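Long-range contacts in polysaccharide deacetylase (PDB 6DQ3), which removes N-acetyl groups from the cell wall linkage unit of streptococcal rhamnopolysaccharides, as a zinc-containing deacetylase of carbohydrate esterase family 4: residues 44-54 with 67-75; 116-124 with 158-166. All coordinates share one frame; numbering follows the deposited sequence.

In the fold
Both contacts belong to one alpha/beta chain built round a mixed beta-sheet, and they follow each other in series: contact 1 is closed before contact 2 opens. Contact 1 pairs strand 50-51 with strand 71-77 within the sheet. Contact 2 lies outside the strands, where helix 117-124 meets the C-terminal end of helix 145-162. Their centres are 23 Å apart and their nearest atoms about 7 Å, without touching. The sheet links them, since strand 71-77 pairs with 98-102, which pairs with 128-132, the strand that Met120 and Lys124 of contact 2 touch. Asp78, just after strand 71-77, and His133, just after strand 128-132, bind the same zinc ion.

Contact 1: 44-54 with 67-75; sequences MKDEGYYFLSP and PAKKVVWLT
Lys70 lays its long side chain across Tyr49 and on to Glu47, where the turn after helix 34-46 leads into strand 50-51. Lys70 CB sits over the centre of the Tyr49 ring, 3.7 Å from the centroid, a CH-pi contact. CG, anti to the carbonyl carbon (chi1 -51°), heads toward Glu47; CD then passes near Glu47 O and Tyr49 CE1, CE lies near Glu47 O, and NZ bonds twice. Lys70 NZ donates to Glu47 O at 2.9 Å, on a lone pair, and makes a salt bridge to Glu47 OE1, met from above the carboxylate plane. A lysine suits this place because its CB packs on the ring while the long chain carries the charge to Glu47, just past the helix. Gly48 accommodates the positive phi of the Schellman turn there.

Further on, Tyr50 N donates to Lys70 O at 2.8 Å, Val72 N to Tyr50 O, and Leu52 N to Val72 O. Beta-branched Val72 suits the extended strand, and its CG1 meets Phe51 CD1 at 3.5 Å. Val71, on the opposite face from Val72, packs its CB on Leu52 CD1. This is the parallel pairing of a beta-alpha-beta unit, strand 50-51, helix 54-63 and strand 71-77.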
loop_
_atom_site.group_PDB
_atom_site.type_symbol
_atom_site.label_atom_id
_atom_site.label_comp_id
_atom_site.label_asym_id
_atom_site.label_seq_id
_atom_site.Cartn_x
_atom_site.Cartn_y
_atom_site.Cartn_z
ATOM N N MET A 44 -0.202 13.372 -11.725
ATOM C CA MET A 44 0.227 12.070 -12.229
ATOM C C MET A 44 -0.530 11.702 -13.498
ATOM O O MET A 44 0.060 11.190 -14.458
ATOM C CB MET A 44 0.027 10.995 -11.164
ATOM C CG MET A 44 0.960 11.116 -9.973
ATOM S SD MET A 44 0.706 9.792 -8.781
ATOM C CE MET A 44 0.594 10.734 -7.258
ATOM N N LYS A 45 -1.841 11.955 -13.524
ATOM C CA LYS A 45 -2.639 11.621 -14.699
ATOM C C LYS A 45 -2.196 12.442 -15.904
ATOM O O LYS A 45 -2.008 11.904 -17.003
ATOM C CB LYS A 45 -4.121 11.852 -14.397
ATOM C CG LYS A 45 -5.080 11.126 -15.337
ATOM C CD LYS A 45 -5.092 9.626 -15.041
ATOM C CE LYS A 45 -6.143 8.878 -15.859
ATOM N NZ LYS A 45 -6.116 7.414 -15.566
ATOM N N ASP A 46 -2.010 13.751 -15.709
ATOM C CA ASP A 46 -1.582 14.619 -16.801
ATOM C C ASP A 46 -0.223 14.197 -17.348
ATOM O O ASP A 46 0.035 14.316 -18.553
ATOM C CB ASP A 46 -1.532 16.071 -16.319
ATOM C CG ASP A 46 -2.913 16.673 -16.104
ATOM O OD1 ASP A 46 -3.915 16.033 -16.483
ATOM O OD2 ASP A 46 -2.993 17.795 -15.557
ATOM N N GLU A 47 0.665 13.724 -16.476
ATOM C CA GLU A 47 1.979 13.245 -16.883
ATOM C C GLU A 47 1.934 11.849 -17.489
ATOM O O GLU A 47 2.991 11.306 -17.829
ATOM C CB GLU A 47 2.927 13.264 -15.682
ATOM C CG GLU A 47 3.388 14.662 -15.296
ATOM C CD GLU A 47 4.432 15.204 -16.254
ATOM O OE1 GLU A 47 5.426 14.492 -16.499
ATOM O OE2 GLU A 47 4.255 16.329 -16.767
ATOM N N GLY A 48 0.749 11.263 -17.630
ATOM C CA GLY A 48 0.615 9.984 -18.290
ATOM C C GLY A 48 0.952 8.778 -17.451
ATOM O O GLY A 48 1.298 7.735 -18.013
ATOM N N TYR A 49 0.850 8.874 -16.127
ATOM C CA TYR A 49 1.191 7.745 -15.277
ATOM C C TYR A 49 0.165 6.625 -15.413
ATOM O O TYR A 49 -1.041 6.867 -15.507
ATOM C CB TYR A 49 1.302 8.179 -13.813
ATOM C CG TYR A 49 2.712 8.551 -13.411
ATOM C CD1 TYR A 49 3.179 9.844 -13.582
ATOM C CD2 TYR A 49 3.587 7.602 -12.884
ATOM C CE1 TYR A 49 4.466 10.195 -13.233
ATOM C CE2 TYR A 49 4.885 7.944 -12.529
ATOM C CZ TYR A 49 5.320 9.243 -12.708
ATOM O OH TYR A 49 6.605 9.602 -12.366
ATOM N N TYR A 50 0.673 5.395 -15.444
ATOM C CA TYR A 50 -0.108 4.165 -15.397
ATOM C C TYR A 50 -0.120 3.667 -13.956
ATOM O O TYR A 50 0.939 3.514 -13.341
ATOM C CB TYR A 50 0.526 3.136 -16.344
ATOM C CG TYR A 50 -0.170 1.799 -16.472
ATOM C CD1 TYR A 50 -0.101 0.854 -15.455
ATOM C CD2 TYR A 50 -0.858 1.464 -17.630
ATOM C CE1 TYR A 50 -0.731 -0.376 -15.577
ATOM C CE2 TYR A 50 -1.484 0.238 -17.763
ATOM C CZ TYR A 50 -1.419 -0.679 -16.735
ATOM O OH TYR A 50 -2.046 -1.897 -16.874
ATOM N N PHE A 51 -1.314 3.433 -13.417
ATOM C CA PHE A 51 -1.476 3.055 -12.018
ATOM C C PHE A 51 -1.526 1.536 -11.896
ATOM O O PHE A 51 -2.433 0.892 -12.431
ATOM C CB PHE A 51 -2.743 3.693 -11.444
ATOM C CG PHE A 51 -2.725 5.195 -11.480
ATOM C CD1 PHE A 51 -2.073 5.911 -10.492
ATOM C CD2 PHE A 51 -3.363 5.890 -12.497
ATOM C CE1 PHE A 51 -2.037 7.288 -10.523
ATOM C CE2 PHE A 51 -3.338 7.273 -12.528
ATOM C CZ PHE A 51 -2.676 7.972 -11.543
ATOM N N LEU A 52 -0.564 0.972 -11.175
ATOM C CA LEU A 52 -0.366 -0.467 -11.165
ATOM C C LEU A 52 -1.145 -1.159 -10.053
ATOM O O LEU A 52 -1.375 -0.597 -8.981
ATOM C CB LEU A 52 1.119 -0.788 -10.995
ATOM C CG LEU A 52 2.091 -0.127 -11.970
ATOM C CD1 LEU A 52 3.497 -0.148 -11.382
ATOM C CD2 LEU A 52 2.040 -0.831 -13.311
ATOM N N SER A 53 -1.543 -2.412 -10.329
ATOM C CA SER A 53 -2.000 -3.356 -9.321
ATOM C C SER A 53 -0.818 -4.145 -8.770
ATOM O O SER A 53 0.256 -4.180 -9.383
ATOM C CB SER A 53 -3.010 -4.323 -9.927
ATOM O OG SER A 53 -2.345 -5.249 -10.773
ATOM N N PRO A 54 -0.983 -4.810 -7.618
ATOM C CA PRO A 54 0.114 -5.659 -7.109
ATOM C C PRO A 54 0.594 -6.690 -8.125
ATOM O O PRO A 54 1.806 -6.885 -8.287
ATOM C CB PRO A 54 -0.502 -6.325 -5.868
ATOM C CG PRO A 54 -1.597 -5.379 -5.424
ATOM C CD PRO A 54 -2.144 -4.784 -6.704
ATOM N N PRO A 67 4.751 -1.776 -18.080
ATOM C CA PRO A 67 3.634 -1.677 -19.032
ATOM C C PRO A 67 3.463 -0.297 -19.647
ATOM O O PRO A 67 2.652 -0.146 -20.571
ATOM C CB PRO A 67 2.413 -2.059 -18.178
ATOM C CG PRO A 67 2.788 -1.655 -16.789
ATOM C CD PRO A 67 4.285 -1.903 -16.683
ATOM N N ALA A 68 4.202 0.702 -19.174
ATOM C CA ALA A 68 4.140 2.051 -19.718
ATOM C C ALA A 68 5.453 2.745 -19.386
ATOM O O ALA A 68 6.256 2.243 -18.595
ATOM C CB ALA A 68 2.948 2.830 -19.154
ATOM N N LYS A 69 5.668 3.909 -19.999
ATOM C CA LYS A 69 6.869 4.675 -19.689
ATOM C C LYS A 69 6.846 5.167 -18.247
ATOM O O LYS A 69 7.867 5.115 -17.552
ATOM C CB LYS A 69 7.022 5.846 -20.660
ATOM C CG LYS A 69 7.466 5.437 -22.060
ATOM C CD LYS A 69 7.535 6.639 -22.991
ATOM C CE LYS A 69 7.792 6.222 -24.435
ATOM N NZ LYS A 69 7.757 7.392 -25.359
ATOM N N LYS A 70 5.692 5.631 -17.770
ATOM C CA LYS A 70 5.552 6.113 -16.401
ATOM C C LYS A 70 4.553 5.237 -15.658
ATOM O O LYS A 70 3.406 5.088 -16.091
ATOM C CB LYS A 70 5.119 7.578 -16.382
ATOM C CG LYS A 70 5.999 8.452 -17.253
ATOM C CD LYS A 70 5.814 9.916 -16.936
ATOM C CE LYS A 70 6.458 10.779 -18.001
ATOM N NZ LYS A 70 5.734 12.069 -18.132
ATOM N N VAL A 71 4.998 4.650 -14.548
ATOM C CA VAL A 71 4.174 3.752 -13.753
ATOM C C VAL A 71 4.334 4.118 -12.284
ATOM O O VAL A 71 5.343 4.684 -11.860
ATOM C CB VAL A 71 4.535 2.261 -13.960
ATOM C CG1 VAL A 71 4.493 1.893 -15.430
ATOM C CG2 VAL A 71 5.897 1.957 -13.348
ATOM N N VAL A 72 3.319 3.765 -11.500
ATOM C CA VAL A 72 3.335 4.019 -10.067
ATOM C C VAL A 72 2.443 2.993 -9.388
ATOM O O VAL A 72 1.429 2.561 -9.941
ATOM C CB VAL A 72 2.875 5.459 -9.736
ATOM C CG1 VAL A 72 1.460 5.696 -10.248
ATOM C CG2 VAL A 72 2.968 5.696 -8.242
ATOM N N TRP A 73 2.835 2.600 -8.178
ATOM C CA TRP A 73 2.029 1.739 -7.320
ATOM C C TRP A 73 1.603 2.572 -6.117
ATOM O O TRP A 73 2.429 2.906 -5.263
ATOM C CB TRP A 73 2.813 0.502 -6.891
ATOM C CG TRP A 73 1.994 -0.502 -6.136
ATOM C CD1 TRP A 73 0.626 -0.556 -6.044
ATOM C CD2 TRP A 73 2.491 -1.590 -5.351
ATOM N NE1 TRP A 73 0.249 -1.620 -5.261
ATOM C CE2 TRP A 73 1.374 -2.269 -4.822
ATOM C CE3 TRP A 73 3.772 -2.060 -5.047
ATOM C CZ2 TRP A 73 1.503 -3.391 -4.006
ATOM C CZ3 TRP A 73 3.894 -3.172 -4.239
ATOM C CH2 TRP A 73 2.768 -3.823 -3.729
ATOM N N LEU A 74 0.318 2.918 -6.065
ATOM C CA LEU A 74 -0.237 3.681 -4.956
ATOM C C LEU A 74 -0.629 2.715 -3.847
ATOM O O LEU A 74 -1.486 1.846 -4.057
ATOM C CB LEU A 74 -1.460 4.485 -5.397
ATOM C CG LEU A 74 -1.364 5.434 -6.589
ATOM C CD1 LEU A 74 -2.718 6.119 -6.793
ATOM C CD2 LEU A 74 -0.261 6.435 -6.384
ATOM N N THR A 75 -0.016 2.866 -2.670
ATOM C CA THR A 75 -0.304 1.998 -1.536
ATOM C C THR A 75 -0.738 2.806 -0.320
ATOM O O THR A 75 -0.221 3.898 -0.064
ATOM C CB THR A 75 0.908 1.122 -1.154
ATOM O OG1 THR A 75 1.946 1.919 -0.566
ATOM C CG2 THR A 75 1.458 0.397 -2.379
HETATM O O HOH W 1 3.298 6.501 -19.421
HETATM O O HOH W 2 -1.561 1.976 -8.020
#

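Contact 2: 116-124 with 158-166; sequences TLKQMKEMK and YLDKQLNQN
A single ammonium group, that of Lys124, ties helix 117-124 to the Schellman motif that ends helix 145-162. Lys124 NZ donates to Leu163 O and to Gln165 OE1, both at 2.8 Å; the amide oxygen is met in its carbonyl plane on a lone pair, the backbone oxygen with a 24° tilt. Water 3 accepts a third bond from NZ and itself donates to Asn164 O. Lysine suits the place, since its chain is long enough to bridge the helices and bends at chi3 to reach the turn. The oxygens at a helix C-terminus would probably favour such a positive charge. Asn164, with its positive phi, is the C-prime residue of the motif, in which Gln165 N bonds to Asp160 O. Gln165 has a second hold, because its NE2 donates to Phe130 O in strand 128-132 and so steadies the amide.

Beside this polar cluster the packing is mostly apolar. The short helical segments run at 71° to each other with their axes 11.9 Å apart, so the contact is made by side chains. Leu163 CD2 touches both Met120 CB at 4.0 Å and Lys121 CG, putting a buried leucine against the aliphatic part of an exposed lysine. The two methyls of Leu117 pack on Tyr158 and Gln162 of the helix: CD1 lies 3.5 Å from Tyr158 OH, and CD2 rests 3.7 Å from Gln162 CB. Gln162 CG, anti to its carbonyl carbon (chi1 -61°), lies 3.8 Å above the centre of the Tyr158 ring, one turn earlier in the same helix.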
loop_
_atom_site.group_PDB
_atom_site.type_symbol
_atom_site.label_atom_id
_atom_site.label_comp_id
_atom_site.label_asym_id
_atom_site.label_seq_id
_atom_site.Cartn_x
_atom_site.Cartn_y
_atom_site.Cartn_z
ATOM N N THR A 116 -14.611 -2.144 6.018
ATOM C CA THR A 116 -15.437 -3.331 6.169
ATOM C C THR A 116 -15.282 -4.227 4.942
ATOM O O THR A 116 -14.826 -3.793 3.882
ATOM C CB THR A 116 -16.909 -2.957 6.338
ATOM O OG1 THR A 116 -17.421 -2.528 5.072
ATOM C CG2 THR A 116 -17.086 -1.849 7.362
ATOM N N LEU A 117 -15.697 -5.488 5.087
ATOM C CA LEU A 117 -15.642 -6.404 3.951
ATOM C C LEU A 117 -16.537 -5.927 2.815
ATOM O O LEU A 117 -16.162 -6.015 1.641
ATOM C CB LEU A 117 -16.049 -7.812 4.374
ATOM C CG LEU A 117 -15.063 -8.594 5.233
ATOM C CD1 LEU A 117 -15.764 -9.865 5.732
ATOM C CD2 LEU A 117 -13.791 -8.931 4.495
ATOM N N LYS A 118 -17.737 -5.435 3.144
ATOM C CA LYS A 118 -18.643 -4.955 2.107
ATOM C C LYS A 118 -18.008 -3.819 1.318
ATOM O O LYS A 118 -18.124 -3.762 0.089
ATOM C CB LYS A 118 -19.963 -4.506 2.737
ATOM C CG LYS A 118 -21.031 -4.072 1.742
ATOM C CD LYS A 118 -22.339 -3.737 2.458
ATOM C CE LYS A 118 -23.394 -3.213 1.489
ATOM N NZ LYS A 118 -24.672 -2.852 2.175
ATOM N N GLN A 119 -17.321 -2.908 2.009
ATOM C CA GLN A 119 -16.659 -1.806 1.321
ATOM C C GLN A 119 -15.541 -2.311 0.418
ATOM O O GLN A 119 -15.370 -1.818 -0.701
ATOM C CB GLN A 119 -16.122 -0.806 2.342
ATOM C CG GLN A 119 -17.218 -0.013 3.026
ATOM C CD GLN A 119 -16.760 0.625 4.317
ATOM O OE1 GLN A 119 -15.617 0.450 4.738
ATOM N NE2 GLN A 119 -17.653 1.372 4.958
ATOM N N MET A 120 -14.767 -3.293 0.881
ATOM C CA MET A 120 -13.686 -3.817 0.054
ATOM C C MET A 120 -14.233 -4.486 -1.199
ATOM O O MET A 120 -13.693 -4.299 -2.295
ATOM C CB MET A 120 -12.830 -4.791 0.863
ATOM C CG MET A 120 -12.127 -4.144 2.053
ATOM S SD MET A 120 -11.053 -5.297 2.936
ATOM C CE MET A 120 -11.633 -5.120 4.624
ATOM N N LYS A 121 -15.319 -5.250 -1.065
ATOM C CA LYS A 121 -15.914 -5.890 -2.232
ATOM C C LYS A 121 -16.390 -4.855 -3.244
ATOM O O LYS A 121 -16.252 -5.052 -4.458
ATOM C CB LYS A 121 -17.065 -6.797 -1.798
ATOM C CG LYS A 121 -16.630 -7.971 -0.921
ATOM C CD LYS A 121 -17.831 -8.755 -0.402
ATOM C CE LYS A 121 -17.396 -9.984 0.388
ATOM N NZ LYS A 121 -18.566 -10.795 0.830
ATOM N N GLU A 122 -16.943 -3.737 -2.763
ATOM C CA GLU A 122 -17.345 -2.661 -3.663
ATOM C C GLU A 122 -16.136 -2.083 -4.385
ATOM O O GLU A 122 -16.151 -1.907 -5.609
ATOM C CB GLU A 122 -18.074 -1.562 -2.882
ATOM C CG GLU A 122 -18.414 -0.333 -3.717
ATOM C CD GLU A 122 -18.934 0.848 -2.896
ATOM O OE1 GLU A 122 -19.309 0.661 -1.718
ATOM O OE2 GLU A 122 -18.963 1.971 -3.443
ATOM N N MET A 123 -15.070 -1.791 -3.635
ATOM C CA MET A 123 -13.930 -1.077 -4.198
ATOM C C MET A 123 -13.132 -1.941 -5.168
ATOM O O MET A 123 -12.519 -1.411 -6.101
ATOM C CB MET A 123 -13.031 -0.572 -3.069
ATOM C CG MET A 123 -13.614 0.609 -2.296
ATOM S SD MET A 123 -12.472 1.335 -1.096
ATOM C CE MET A 123 -12.557 0.150 0.239
ATOM N N LYS A 124 -13.126 -3.264 -4.970
ATOM C CA LYS A 124 -12.402 -4.142 -5.884
ATOM C C LYS A 124 -12.968 -4.077 -7.295
ATOM O O LYS A 124 -12.247 -4.340 -8.265
ATOM C CB LYS A 124 -12.443 -5.586 -5.383
ATOM C CG LYS A 124 -11.538 -5.876 -4.202
ATOM C CD LYS A 124 -11.611 -7.345 -3.788
ATOM C CE LYS A 124 -11.090 -8.276 -4.881
ATOM N NZ LYS A 124 -11.013 -9.695 -4.431
ATOM N N TYR A 158 -7.746 -15.049 5.546
ATOM C CA TYR A 158 -8.974 -14.283 5.724
ATOM C C TYR A 158 -9.305 -13.480 4.471
ATOM O O TYR A 158 -10.423 -13.557 3.953
ATOM C CB TYR A 158 -8.822 -13.371 6.945
ATOM C CG TYR A 158 -10.009 -12.486 7.259
ATOM C CD1 TYR A 158 -11.053 -12.941 8.058
ATOM C CD2 TYR A 158 -10.070 -11.189 6.777
ATOM C CE1 TYR A 158 -12.141 -12.120 8.353
ATOM C CE2 TYR A 158 -11.149 -10.364 7.066
ATOM C CZ TYR A 158 -12.179 -10.832 7.851
ATOM O OH TYR A 158 -13.245 -9.999 8.131
ATOM N N LEU A 159 -8.342 -12.712 3.961
ATOM C CA LEU A 159 -8.587 -11.942 2.747
ATOM C C LEU A 159 -8.884 -12.857 1.565
ATOM O O LEU A 159 -9.802 -12.591 0.777
ATOM C CB LEU A 159 -7.385 -11.049 2.442
ATOM C CG LEU A 159 -7.067 -9.989 3.495
ATOM C CD1 LEU A 159 -5.658 -9.456 3.312
ATOM C CD2 LEU A 159 -8.077 -8.856 3.433
ATOM N N ASP A 160 -8.119 -13.946 1.427
ATOM C CA ASP A 160 -8.324 -14.865 0.314
ATOM C C ASP A 160 -9.730 -15.441 0.318
ATOM O O ASP A 160 -10.373 -15.538 -0.733
ATOM C CB ASP A 160 -7.312 -16.010 0.369
ATOM C CG ASP A 160 -5.904 -15.558 0.085
ATOM O OD1 ASP A 160 -5.709 -14.356 -0.180
ATOM O OD2 ASP A 160 -4.986 -16.409 0.123
ATOM N N LYS A 161 -10.218 -15.851 1.488
ATOM C CA LYS A 161 -11.544 -16.448 1.561
ATOM C C LYS A 161 -12.632 -15.384 1.466
ATOM O O LYS A 161 -13.541 -15.494 0.638
ATOM C CB LYS A 161 -11.680 -17.250 2.855
ATOM C CG LYS A 161 -13.005 -17.978 2.996
ATOM C CD LYS A 161 -13.071 -18.760 4.306
ATOM C CE LYS A 161 -14.394 -19.498 4.449
ATOM N NZ LYS A 161 -14.456 -20.306 5.701
ATOM N N GLN A 162 -12.543 -14.337 2.289
ATOM C CA GLN A 162 -13.641 -13.378 2.376
ATOM C C GLN A 162 -13.753 -12.515 1.125
ATOM O O GLN A 162 -14.860 -12.101 0.761
ATOM C CB GLN A 162 -13.470 -12.489 3.606
ATOM C CG GLN A 162 -13.471 -13.234 4.926
ATOM C CD GLN A 162 -14.715 -14.073 5.121
ATOM O OE1 GLN A 162 -15.802 -13.704 4.679
ATOM N NE2 GLN A 162 -14.558 -15.219 5.775
ATOM N N LEU A 163 -12.635 -12.222 0.463
ATOM C CA LEU A 163 -12.646 -11.463 -0.780
ATOM C C LEU A 163 -12.418 -12.343 -2.007
ATOM O O LEU A 163 -12.275 -11.819 -3.116
ATOM C CB LEU A 163 -11.595 -10.354 -0.725
ATOM C CG LEU A 163 -11.690 -9.418 0.483
ATOM C CD1 LEU A 163 -10.563 -8.382 0.420
ATOM C CD2 LEU A 163 -13.050 -8.737 0.560
ATOM N N ASN A 164 -12.388 -13.660 -1.832
ATOM C CA ASN A 164 -12.301 -14.612 -2.938
ATOM C C ASN A 164 -11.144 -14.271 -3.877
ATOM O O ASN A 164 -11.322 -14.025 -5.075
ATOM C CB ASN A 164 -13.625 -14.668 -3.706
ATOM C CG ASN A 164 -13.664 -15.794 -4.719
ATOM O OD1 ASN A 164 -12.945 -16.783 -4.584
ATOM N ND2 ASN A 164 -14.504 -15.651 -5.739
ATOM N N GLN A 165 -9.939 -14.287 -3.318
ATOM C CA GLN A 165 -8.771 -13.839 -4.056
ATOM C C GLN A 165 -7.546 -14.628 -3.611
ATOM O O GLN A 165 -7.624 -15.505 -2.749
ATOM C CB GLN A 165 -8.548 -12.335 -3.855
ATOM C CG GLN A 165 -8.154 -11.952 -2.428
ATOM C CD GLN A 165 -8.004 -10.452 -2.229
ATOM O OE1 GLN A 165 -8.789 -9.664 -2.751
ATOM N NE2 GLN A 165 -6.992 -10.054 -1.469
ATOM N N ASN A 166 -6.410 -14.302 -4.224
ATOM C CA ASN A 166 -5.099 -14.813 -3.830
ATOM C C ASN A 166 -4.246 -13.599 -3.478
ATOM O O ASN A 166 -3.721 -12.921 -4.368
ATOM C CB ASN A 166 -4.461 -15.640 -4.941
ATOM C CG ASN A 166 -3.065 -16.110 -4.581
ATOM O OD1 ASN A 166 -2.705 -16.182 -3.407
ATOM N ND2 ASN A 166 -2.270 -16.432 -5.597
HETATM O O HOH W 3 -10.592 -11.258 -6.545
#